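Local coordinates for uncharacterized protein (PDB 4TMD), which is of unknown function but belongs to the DUF5642 family of the Mog1p/PsbP clan and is probably an exported mycobacterial lipoprotein, at residues A1-I7 with F155-M159; E100-V104 with Q114-V118; L148-V152 with V177-R183. The contacts are given in a common frame with arbitrary orientation. Where two conformers were deposited one is given. Residues are numbered along the deposited sequence.

Interaction 1: residues A1-I7 with F155-M159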
loop_
_atom_site.group_PDB
_atom_site.type_symbol
_atom_site.label_atom_id
_atom_site.label_comp_id
_atom_site.label_asym_id
_atom_site.label_seq_id
_atom_site.Cartn_x
_atom_site.Cartn_y
_atom_site.Cartn_z
ATOM N N ALA A 1 -0.568 -17.607 17.209
ATOM C CA ALA A 1 0.836 -17.302 16.925
ATOM C C ALA A 1 1.196 -15.910 17.437
ATOM O O ALA A 1 2.242 -15.702 18.064
ATOM C CB ALA A 1 1.118 -17.411 15.434
ATOM N N TYR A 2 0.312 -14.959 17.163
ATOM C CA TYR A 2 0.483 -13.599 17.632
ATOM C C TYR A 2 -0.670 -13.285 18.575
ATOM O O TYR A 2 -1.682 -12.696 18.174
ATOM C CB TYR A 2 0.568 -12.642 16.442
ATOM C CG TYR A 2 1.840 -12.872 15.665
ATOM C CD1 TYR A 2 3.071 -12.604 16.247
ATOM C CD2 TYR A 2 1.820 -13.399 14.377
ATOM C CE1 TYR A 2 4.243 -12.829 15.573
ATOM C CE2 TYR A 2 3.004 -13.630 13.679
ATOM C CZ TYR A 2 4.211 -13.339 14.293
ATOM O OH TYR A 2 5.400 -13.558 13.643
ATOM N N PRO A 3 -0.507 -13.700 19.839
ATOM C CA PRO A 3 -1.562 -13.718 20.855
ATOM C C PRO A 3 -2.087 -12.331 21.177
ATOM O O PRO A 3 -3.288 -12.158 21.384
ATOM C CB PRO A 3 -0.860 -14.319 22.075
ATOM C CG PRO A 3 0.575 -13.939 21.884
ATOM C CD PRO A 3 0.802 -14.065 20.408
ATOM N N ASP A 4 -1.193 -11.353 21.220
ATOM C CA ASP A 4 -1.580 -10.013 21.616
ATOM C C ASP A 4 -1.684 -9.085 20.420
ATOM O O ASP A 4 -1.665 -7.864 20.574
ATOM C CB ASP A 4 -0.585 -9.465 22.631
ATOM C CG ASP A 4 -0.389 -10.405 23.804
ATOM O OD1 ASP A 4 -1.331 -10.532 24.619
ATOM O OD2 ASP A 4 0.695 -11.025 23.899
ATOM N N ALA A 5 -1.788 -9.662 19.228
ATOM C CA ALA A 5 -1.862 -8.849 18.018
ATOM C C ALA A 5 -3.161 -8.037 18.012
ATOM O O ALA A 5 -4.210 -8.517 18.448
ATOM C CB ALA A 5 -1.753 -9.723 16.756
ATOM N N ASP A 6 -3.080 -6.807 17.518
ATOM C CA ASP A 6 -4.198 -5.879 17.554
ATOM C C ASP A 6 -3.956 -4.785 16.523
ATOM O O ASP A 6 -3.023 -3.971 16.668
ATOM C CB ASP A 6 -4.343 -5.290 18.963
ATOM C CG ASP A 6 -5.649 -4.538 19.173
ATOM O OD1 ASP A 6 -6.448 -4.354 18.221
ATOM O OD2 ASP A 6 -5.860 -4.104 20.325
ATOM N N ILE A 7 -4.775 -4.767 15.480
ATOM C CA ILE A 7 -4.626 -3.761 14.426
ATOM C C ILE A 7 -4.769 -2.346 14.981
ATOM O O ILE A 7 -4.278 -1.388 14.386
ATOM C CB ILE A 7 -5.648 -3.953 13.287
ATOM C CG1 ILE A 7 -7.092 -3.770 13.778
ATOM C CG2 ILE A 7 -5.473 -5.318 12.637
ATOM C CD1 ILE A 7 -8.115 -3.784 12.620
ATOM N N PHE A 155 1.147 -11.715 7.346
ATOM C CA PHE A 155 1.457 -12.758 8.316
ATOM C C PHE A 155 0.158 -13.248 8.917
ATOM O O PHE A 155 -0.677 -12.456 9.338
ATOM C CB PHE A 155 2.429 -12.263 9.408
ATOM C CG PHE A 155 1.971 -11.029 10.123
ATOM C CD1 PHE A 155 2.117 -9.778 9.544
ATOM C CD2 PHE A 155 1.406 -11.116 11.386
ATOM C CE1 PHE A 155 1.700 -8.632 10.201
ATOM C CE2 PHE A 155 0.986 -9.971 12.050
ATOM C CZ PHE A 155 1.138 -8.727 11.461
ATOM N N ASP A 156 -0.017 -14.564 8.933
ATOM C CA ASP A 156 -1.251 -15.162 9.430
ATOM C C ASP A 156 -2.448 -14.493 8.771
ATOM O O ASP A 156 -2.481 -14.334 7.547
ATOM C CB ASP A 156 -1.339 -15.040 10.943
ATOM C CG ASP A 156 -0.262 -15.824 11.645
ATOM O OD1 ASP A 156 0.180 -16.860 11.091
ATOM O OD2 ASP A 156 0.147 -15.400 12.746
ATOM N N ASN A 157 -3.417 -14.079 9.580
ATOM C CA ASN A 157 -4.603 -13.427 9.038
ATOM C C ASN A 157 -4.491 -11.906 9.128
ATOM O O ASN A 157 -5.496 -11.201 9.182
ATOM C CB ASN A 157 -5.854 -13.928 9.757
ATOM C CG ASN A 157 -6.056 -15.433 9.584
ATOM O OD1 ASN A 157 -5.382 -16.063 8.770
ATOM N ND2 ASN A 157 -6.971 -16.008 10.348
ATOM N N TYR A 158 -3.256 -11.415 9.143
ATOM C CA TYR A 158 -3.026 -9.979 9.210
ATOM C C TYR A 158 -2.379 -9.502 7.941
ATOM O O TYR A 158 -1.568 -10.194 7.317
ATOM C CB TYR A 158 -2.142 -9.597 10.403
ATOM C CG TYR A 158 -2.805 -9.752 11.744
ATOM C CD1 TYR A 158 -3.497 -8.699 12.321
ATOM C CD2 TYR A 158 -2.730 -10.959 12.446
ATOM C CE1 TYR A 158 -4.105 -8.836 13.554
ATOM C CE2 TYR A 158 -3.347 -11.112 13.684
ATOM C CZ TYR A 158 -4.030 -10.045 14.230
ATOM O OH TYR A 158 -4.638 -10.176 15.455
ATOM N N MET A 159 -2.700 -8.278 7.576
ATOM C CA MET A 159 -2.002 -7.659 6.467
ATOM C C MET A 159 -1.775 -6.216 6.827
ATOM O O MET A 159 -2.686 -5.587 7.353
ATOM C CB MET A 159 -2.817 -7.779 5.185
ATOM C CG MET A 159 -2.191 -7.103 3.999
ATOM S SD MET A 159 -2.955 -7.705 2.475
ATOM C CE MET A 159 -2.004 -9.192 2.183
HETATM O O HOH W 1 -3.755 -12.949 16.978
#
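The N-terminal residues 1-7, which form no regular helix or strand, lie against the tip of a beta hairpin, and two tyrosines reaching across from the two sides do most of the filling. Tyr2 leans over the turn: the edge of the Phe155 ring meets the face of Tyr2 in an offset edge-to-face pair, centroids 5.5 Å apart and planes at 84°, with Tyr2 CE2 3.8 Å from Phe155 CD2. The Asp156 carboxylate lies at the rim of the same Tyr2 ring, near its plane, OD2 3.1 Å from Tyr2 CD2, and OD2 is also 3.5 Å from Ala1 CB. The tip is a type II' turn from Phe155 to Tyr158, a two-residue beta hairpin linking neighbouring strands 145-155 and 158-166 of the antiparallel sheet; Phe155 N to Tyr158 O (3.1 Å) and Tyr158 N to Phe155 O (2.8 Å) close it. Tyr158, the residue with most area covered here, extends its ring into the hollow between Ala5 and Ile7. The Ala5 methyl sits 3.4 Å from Tyr158 CZ, while Ile7 CG2 meets the ring edge, 3.9 Å from CE1. A type I turn from Tyr2 to Ala5 swings Pro3 and Asp4 away from the hairpin. Helix 179-194 bounds the contact as well, with Arg194 touching Tyr2 and Phe155, and Val193 touching Tyr158.

Interaction 2: residues E100-V104 with Q114-V118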
loop_
_atom_site.group_PDB
_atom_site.type_symbol
_atom_site.label_atom_id
_atom_site.label_comp_id
_atom_site.label_asym_id
_atom_site.label_seq_id
_atom_site.Cartn_x
_atom_site.Cartn_y
_atom_site.Cartn_z
ATOM N N GLU A 100 9.397 -12.447 -14.048
ATOM C CA GLU A 100 8.694 -12.266 -15.310
ATOM C C GLU A 100 7.763 -11.056 -15.261
ATOM O O GLU A 100 7.499 -10.409 -16.281
ATOM C CB GLU A 100 7.888 -13.528 -15.653
ATOM C CG GLU A 100 8.710 -14.817 -15.752
ATOM C CD GLU A 100 9.028 -15.433 -14.395
ATOM O OE1 GLU A 100 8.902 -14.728 -13.370
ATOM O OE2 GLU A 100 9.403 -16.628 -14.360
ATOM N N CYS A 101 7.263 -10.749 -14.070
ATOM C CA CYS A 101 6.283 -9.685 -13.939
ATOM C C CYS A 101 6.745 -8.569 -13.016
ATOM O O CYS A 101 5.926 -7.853 -12.446
ATOM C CB CYS A 101 4.963 -10.263 -13.455
ATOM S SG CYS A 101 4.226 -11.383 -14.659
ATOM N N LYS A 102 8.051 -8.389 -12.887
ATOM C CA LYS A 102 8.532 -7.309 -12.037
ATOM C C LYS A 102 8.373 -5.937 -12.695
ATOM O O LYS A 102 8.525 -4.898 -12.043
ATOM C CB LYS A 102 9.975 -7.573 -11.628
ATOM C CG LYS A 102 10.049 -8.578 -10.464
ATOM C CD LYS A 102 11.390 -8.544 -9.740
ATOM C CE LYS A 102 11.316 -9.207 -8.377
ATOM N NZ LYS A 102 10.848 -10.607 -8.480
ATOM N N ARG A 103 8.043 -5.916 -13.982
ATOM C CA ARG A 103 7.571 -4.674 -14.581
ATOM C C ARG A 103 6.385 -4.947 -15.494
ATOM O O ARG A 103 6.459 -5.781 -16.403
ATOM C CB ARG A 103 8.688 -3.964 -15.358
ATOM C CG ARG A 103 8.160 -2.815 -16.235
ATOM C CD ARG A 103 9.293 -1.929 -16.736
ATOM N NE ARG A 103 9.929 -1.227 -15.627
ATOM C CZ ARG A 103 11.115 -0.633 -15.695
ATOM N NH1 ARG A 103 11.810 -0.653 -16.829
ATOM N NH2 ARG A 103 11.600 -0.018 -14.625
ATOM N N VAL A 104 5.288 -4.244 -15.250
ATOM C CA VAL A 104 4.139 -4.290 -16.144
ATOM C C VAL A 104 3.749 -2.899 -16.617
ATOM O O VAL A 104 3.509 -2.005 -15.805
ATOM C CB VAL A 104 2.918 -4.912 -15.474
ATOM C CG1 VAL A 104 1.864 -5.209 -16.526
ATOM C CG2 VAL A 104 3.312 -6.177 -14.721
ATOM N N GLN A 114 2.600 2.135 -15.460
ATOM C CA GLN A 114 3.659 1.175 -15.226
ATOM C C GLN A 114 3.609 0.758 -13.763
ATOM O O GLN A 114 3.392 1.600 -12.878
ATOM C CB GLN A 114 5.000 1.804 -15.595
ATOM C CG GLN A 114 6.258 1.017 -15.263
ATOM C CD GLN A 114 7.500 1.799 -15.658
ATOM O OE1 GLN A 114 7.469 2.555 -16.618
ATOM N NE2 GLN A 114 8.580 1.640 -14.915
ATOM N N VAL A 115 3.768 -0.534 -13.501
ATOM C CA VAL A 115 3.790 -1.012 -12.111
ATOM C C VAL A 115 5.020 -1.895 -11.952
ATOM O O VAL A 115 5.125 -2.934 -12.606
ATOM C CB VAL A 115 2.494 -1.781 -11.743
ATOM C CG1 VAL A 115 2.569 -2.359 -10.307
ATOM C CG2 VAL A 115 1.267 -0.868 -11.867
ATOM N N ASP A 116 5.961 -1.444 -11.127
ATOM C CA ASP A 116 7.240 -2.117 -10.886
ATOM C C ASP A 116 7.326 -2.702 -9.489
ATOM O O ASP A 116 6.922 -2.049 -8.536
ATOM C CB ASP A 116 8.408 -1.134 -11.017
ATOM C CG ASP A 116 8.653 -0.682 -12.445
ATOM O OD1 ASP A 116 8.236 -1.396 -13.366
ATOM O OD2 ASP A 116 9.273 0.384 -12.635
ATOM N N VAL A 117 7.907 -3.890 -9.356
ATOM C CA VAL A 117 8.268 -4.392 -8.037
ATOM C C VAL A 117 9.508 -3.647 -7.570
ATOM O O VAL A 117 10.442 -3.457 -8.335
ATOM C CB VAL A 117 8.532 -5.913 -8.060
ATOM C CG1 VAL A 117 8.952 -6.411 -6.676
ATOM C CG2 VAL A 117 7.296 -6.644 -8.548
ATOM N N VAL A 118 9.508 -3.197 -6.323
ATOM C CA VAL A 118 10.672 -2.517 -5.776
ATOM C C VAL A 118 11.054 -3.191 -4.462
ATOM O O VAL A 118 10.302 -4.001 -3.916
ATOM C CB VAL A 118 10.411 -1.006 -5.544
ATOM C CG1 VAL A 118 10.204 -0.248 -6.871
ATOM C CG2 VAL A 118 9.221 -0.812 -4.638
HETATM O O HOH W 2 4.709 -5.670 -11.258
#
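Antiparallel pairing brings Val104 opposite Val115 as a hydrogen-bonded pair, with both backbone groups of Val104 satisfied: Val104 N donates to Val115 O (3.0 Å) and Val104 O accepts from Val115 N (2.7 Å). Next along, Arg103 and Asp116 form a non-hydrogen-bonded pair, CA atoms 4.5 Å apart, after which Val117 N donates to Lys102 O at 2.9 Å. Water 2 gives Val115 O a second donor (3.1 Å) and also donates to Cys101 O (2.8 Å), bridging the segment just before strand 103-107 to strand 111-118. Side chains complete the polar network. Arg103 grips Asp116 in a two-pronged salt bridge, NE to OD1 at 2.8 Å and NH2 to OD2 at 3.1 Å; Asp116 OD2 accepts again from Gln114 NE2 (2.7 Å), which lies over a face of the guanidinium. The Lys102 ammonium is instead paired with Asp99, while Lys102 CG packs 3.9 Å from Val117 CG2. Cys101 is disulfide-bonded to Cys52, and Val104 also touches Cys52, so the covalent link lies right beside the strand pair. This is a classic beta hairpin, strands 103-107 and 111-118, toward one end of the antiparallel sheet, with strand 127-137 hydrogen-bonded along the other side of 111-118.

Interaction 3: residues L148-V152 with V177-R183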
loop_
_atom_site.group_PDB
_atom_site.type_symbol
_atom_site.label_atom_id
_atom_site.label_comp_id
_atom_site.label_asym_id
_atom_site.label_seq_id
_atom_site.Cartn_x
_atom_site.Cartn_y
_atom_site.Cartn_z
ATOM N N LEU A 148 2.699 6.406 -6.804
ATOM C CA LEU A 148 2.755 5.944 -5.412
ATOM C C LEU A 148 3.649 4.727 -5.218
ATOM O O LEU A 148 3.975 4.007 -6.171
ATOM C CB LEU A 148 1.342 5.644 -4.881
ATOM C CG LEU A 148 0.464 4.518 -5.438
ATOM C CD1 LEU A 148 0.859 3.165 -4.880
ATOM C CD2 LEU A 148 -1.005 4.785 -5.148
ATOM N N TYR A 149 4.054 4.527 -3.967
ATOM C CA TYR A 149 4.719 3.317 -3.532
ATOM C C TYR A 149 3.802 2.585 -2.559
ATOM O O TYR A 149 3.109 3.216 -1.755
ATOM C CB TYR A 149 6.061 3.633 -2.888
ATOM C CG TYR A 149 7.099 4.108 -3.866
ATOM C CD1 TYR A 149 8.058 3.236 -4.359
ATOM C CD2 TYR A 149 7.129 5.434 -4.310
ATOM C CE1 TYR A 149 9.019 3.664 -5.248
ATOM C CE2 TYR A 149 8.103 5.869 -5.211
ATOM C CZ TYR A 149 9.037 4.974 -5.673
ATOM O OH TYR A 149 10.015 5.376 -6.560
ATOM N N ASN A 150 3.776 1.259 -2.682
ATOM C CA ASN A 150 2.958 0.372 -1.863
ATOM C C ASN A 150 3.864 -0.651 -1.213
ATOM O O ASN A 150 4.658 -1.280 -1.907
ATOM C CB ASN A 150 1.931 -0.385 -2.712
ATOM C CG ASN A 150 0.566 0.220 -2.665
ATOM O OD1 ASN A 150 0.109 0.681 -1.620
ATOM N ND2 ASN A 150 -0.116 0.215 -3.803
ATOM N N TYR A 151 3.733 -0.857 0.090
ATOM C CA TYR A 151 4.486 -1.924 0.740
ATOM C C TYR A 151 3.491 -2.731 1.533
ATOM O O TYR A 151 2.694 -2.188 2.292
ATOM C CB TYR A 151 5.607 -1.383 1.629
ATOM C CG TYR A 151 6.584 -0.553 0.836
ATOM C CD1 TYR A 151 7.692 -1.141 0.241
ATOM C CD2 TYR A 151 6.378 0.814 0.646
ATOM C CE1 TYR A 151 8.575 -0.391 -0.519
ATOM C CE2 TYR A 151 7.268 1.574 -0.113
ATOM C CZ TYR A 151 8.359 0.967 -0.684
ATOM O OH TYR A 151 9.245 1.711 -1.440
ATOM N N VAL A 152 3.534 -4.037 1.325
ATOM C CA VAL A 152 2.581 -4.945 1.916
ATOM C C VAL A 152 3.302 -5.971 2.775
ATOM O O VAL A 152 4.275 -6.569 2.314
ATOM C CB VAL A 152 1.792 -5.681 0.812
ATOM C CG1 VAL A 152 0.921 -6.799 1.419
ATOM C CG2 VAL A 152 0.957 -4.706 0.022
ATOM N N VAL A 177 9.190 10.871 -3.312
ATOM C CA VAL A 177 8.721 10.030 -2.212
ATOM C C VAL A 177 9.883 9.530 -1.343
ATOM O O VAL A 177 10.869 9.015 -1.869
ATOM C CB VAL A 177 7.939 8.801 -2.736
ATOM C CG1 VAL A 177 7.501 7.912 -1.573
ATOM C CG2 VAL A 177 6.735 9.234 -3.565
ATOM N N ASP A 178 9.753 9.671 -0.021
ATOM C CA ASP A 178 10.706 9.095 0.942
ATOM C C ASP A 178 10.387 7.601 1.135
ATOM O O ASP A 178 9.683 7.230 2.076
ATOM C CB ASP A 178 10.628 9.841 2.286
ATOM C CG ASP A 178 11.754 9.477 3.243
ATOM O OD1 ASP A 178 12.410 8.424 3.060
ATOM O OD2 ASP A 178 11.981 10.259 4.197
ATOM N N THR A 179 10.897 6.753 0.240
ATOM C CA THR A 179 10.622 5.316 0.294
ATOM C C THR A 179 11.315 4.655 1.470
ATOM O O THR A 179 10.875 3.622 1.963
ATOM C CB THR A 179 11.066 4.595 -0.994
ATOM O OG1 THR A 179 12.477 4.745 -1.158
ATOM C CG2 THR A 179 10.338 5.165 -2.232
ATOM N N GLU A 180 12.429 5.233 1.897
ATOM C CA GLU A 180 13.112 4.745 3.084
ATOM C C GLU A 180 12.170 4.822 4.292
ATOM O O GLU A 180 12.016 3.862 5.039
ATOM C CB GLU A 180 14.390 5.554 3.338
ATOM C CG GLU A 180 15.197 5.051 4.518
ATOM C CD GLU A 180 16.429 5.896 4.780
ATOM O OE1 GLU A 180 16.318 7.145 4.770
ATOM O OE2 GLU A 180 17.507 5.308 4.992
ATOM N N ARG A 181 11.537 5.968 4.481
ATOM C CA ARG A 181 10.577 6.129 5.575
ATOM C C ARG A 181 9.366 5.198 5.440
ATOM O O ARG A 181 8.887 4.639 6.430
ATOM C CB ARG A 181 10.093 7.564 5.638
ATOM C CG ARG A 181 9.307 7.892 6.898
ATOM C CD ARG A 181 8.826 9.355 6.830
ATOM N NE ARG A 181 8.710 9.936 8.158
ATOM C CZ ARG A 181 9.302 11.057 8.542
ATOM N NH1 ARG A 181 10.050 11.757 7.689
ATOM N NH2 ARG A 181 9.131 11.484 9.783
ATOM N N ALA A 182 8.850 5.055 4.219
ATOM C CA ALA A 182 7.756 4.112 3.981
ATOM C C ALA A 182 8.156 2.705 4.420
ATOM O O ALA A 182 7.391 2.028 5.081
ATOM C CB ALA A 182 7.347 4.102 2.503
ATOM N N ARG A 183 9.341 2.249 4.030
ATOM C CA ARG A 183 9.749 0.887 4.382
ATOM C C ARG A 183 9.927 0.745 5.899
ATOM O O ARG A 183 9.566 -0.277 6.487
ATOM C CB ARG A 183 11.034 0.491 3.642
ATOM C CG ARG A 183 10.849 0.339 2.112
ATOM C CD ARG A 183 12.080 -0.260 1.450
ATOM N NE ARG A 183 13.293 0.495 1.762
ATOM C CZ ARG A 183 13.799 1.464 1.003
ATOM N NH1 ARG A 183 13.205 1.802 -0.136
ATOM N NH2 ARG A 183 14.901 2.100 1.382
HETATM O O HOH W 3 11.485 0.385 -2.097
#
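This is a helix-on-sheet contact of an alpha+beta fold: the start of the C-terminal helix 179-194 packs along strand 145-155 on one face of the large antiparallel sheet, consistent with the protein's assignment to the Mog1p/PsbP clan. The short segments of strand 148-152 and helix 179-183 run nearly parallel, at 23°, with axes 9.4 Å apart at closest approach. Alternate residues Tyr149 and Tyr151 point their CA-CB bonds toward the helix. Tyr149 offers a ring face to Thr179, whose CG2 stands 3.5 Å from the ring centroid and only 5° off the normal, a well-centred CH-pi contact; Val177 CG1 packs at 3.7 Å from Tyr149 CD2. One helical turn on, Arg183 CG lies over a face of Tyr151, 4.0 Å from its centroid, and Ala182 CB is 3.6 Å from Tyr151 CE2. No direct hydrogen bond crosses the interface, but water 3 joins Tyr151 OH (2.7 Å) to Arg183 NH1 (3.0 Å), the arginine donating. Asp178, just before the helix, is its N-cap, OD1 accepting from Arg181 N at 3.0 Å. Beyond the two segments, Tyr149 stacks on His132 of strand 127-137, and Val177 touches Ala164 and Pro166 of strand 158-166. Strand 145-155 is hydrogen-bonded between these two strands, while Asp178 and Arg181 reach Phe81 of strand 79-88.

All three contacts reach the same antiparallel sheet. Interactions 1 and 3 have centres about 22 Å apart and touch through Met159 CE and Val152 CG1 (3.9 Å), on adjacent strands 158-166 and 145-155. Interaction 2, on strands 103-107 and 111-118 toward the 46-48 edge, has its centre about 15 Å from that of interaction 3; Val118 CG2 lies 4.1 Å from Tyr151 OH. Interactions 1 and 2 are about 29 Å apart between centres and do not touch. Along the chain, interaction 2 is nested within the loop closed by interaction 1 and precedes interaction 3, whose segments alternate with those of interaction 1. Together they place the N-terminal residues, the C-terminal helix and the disulfide-linked hairpin on one sheet.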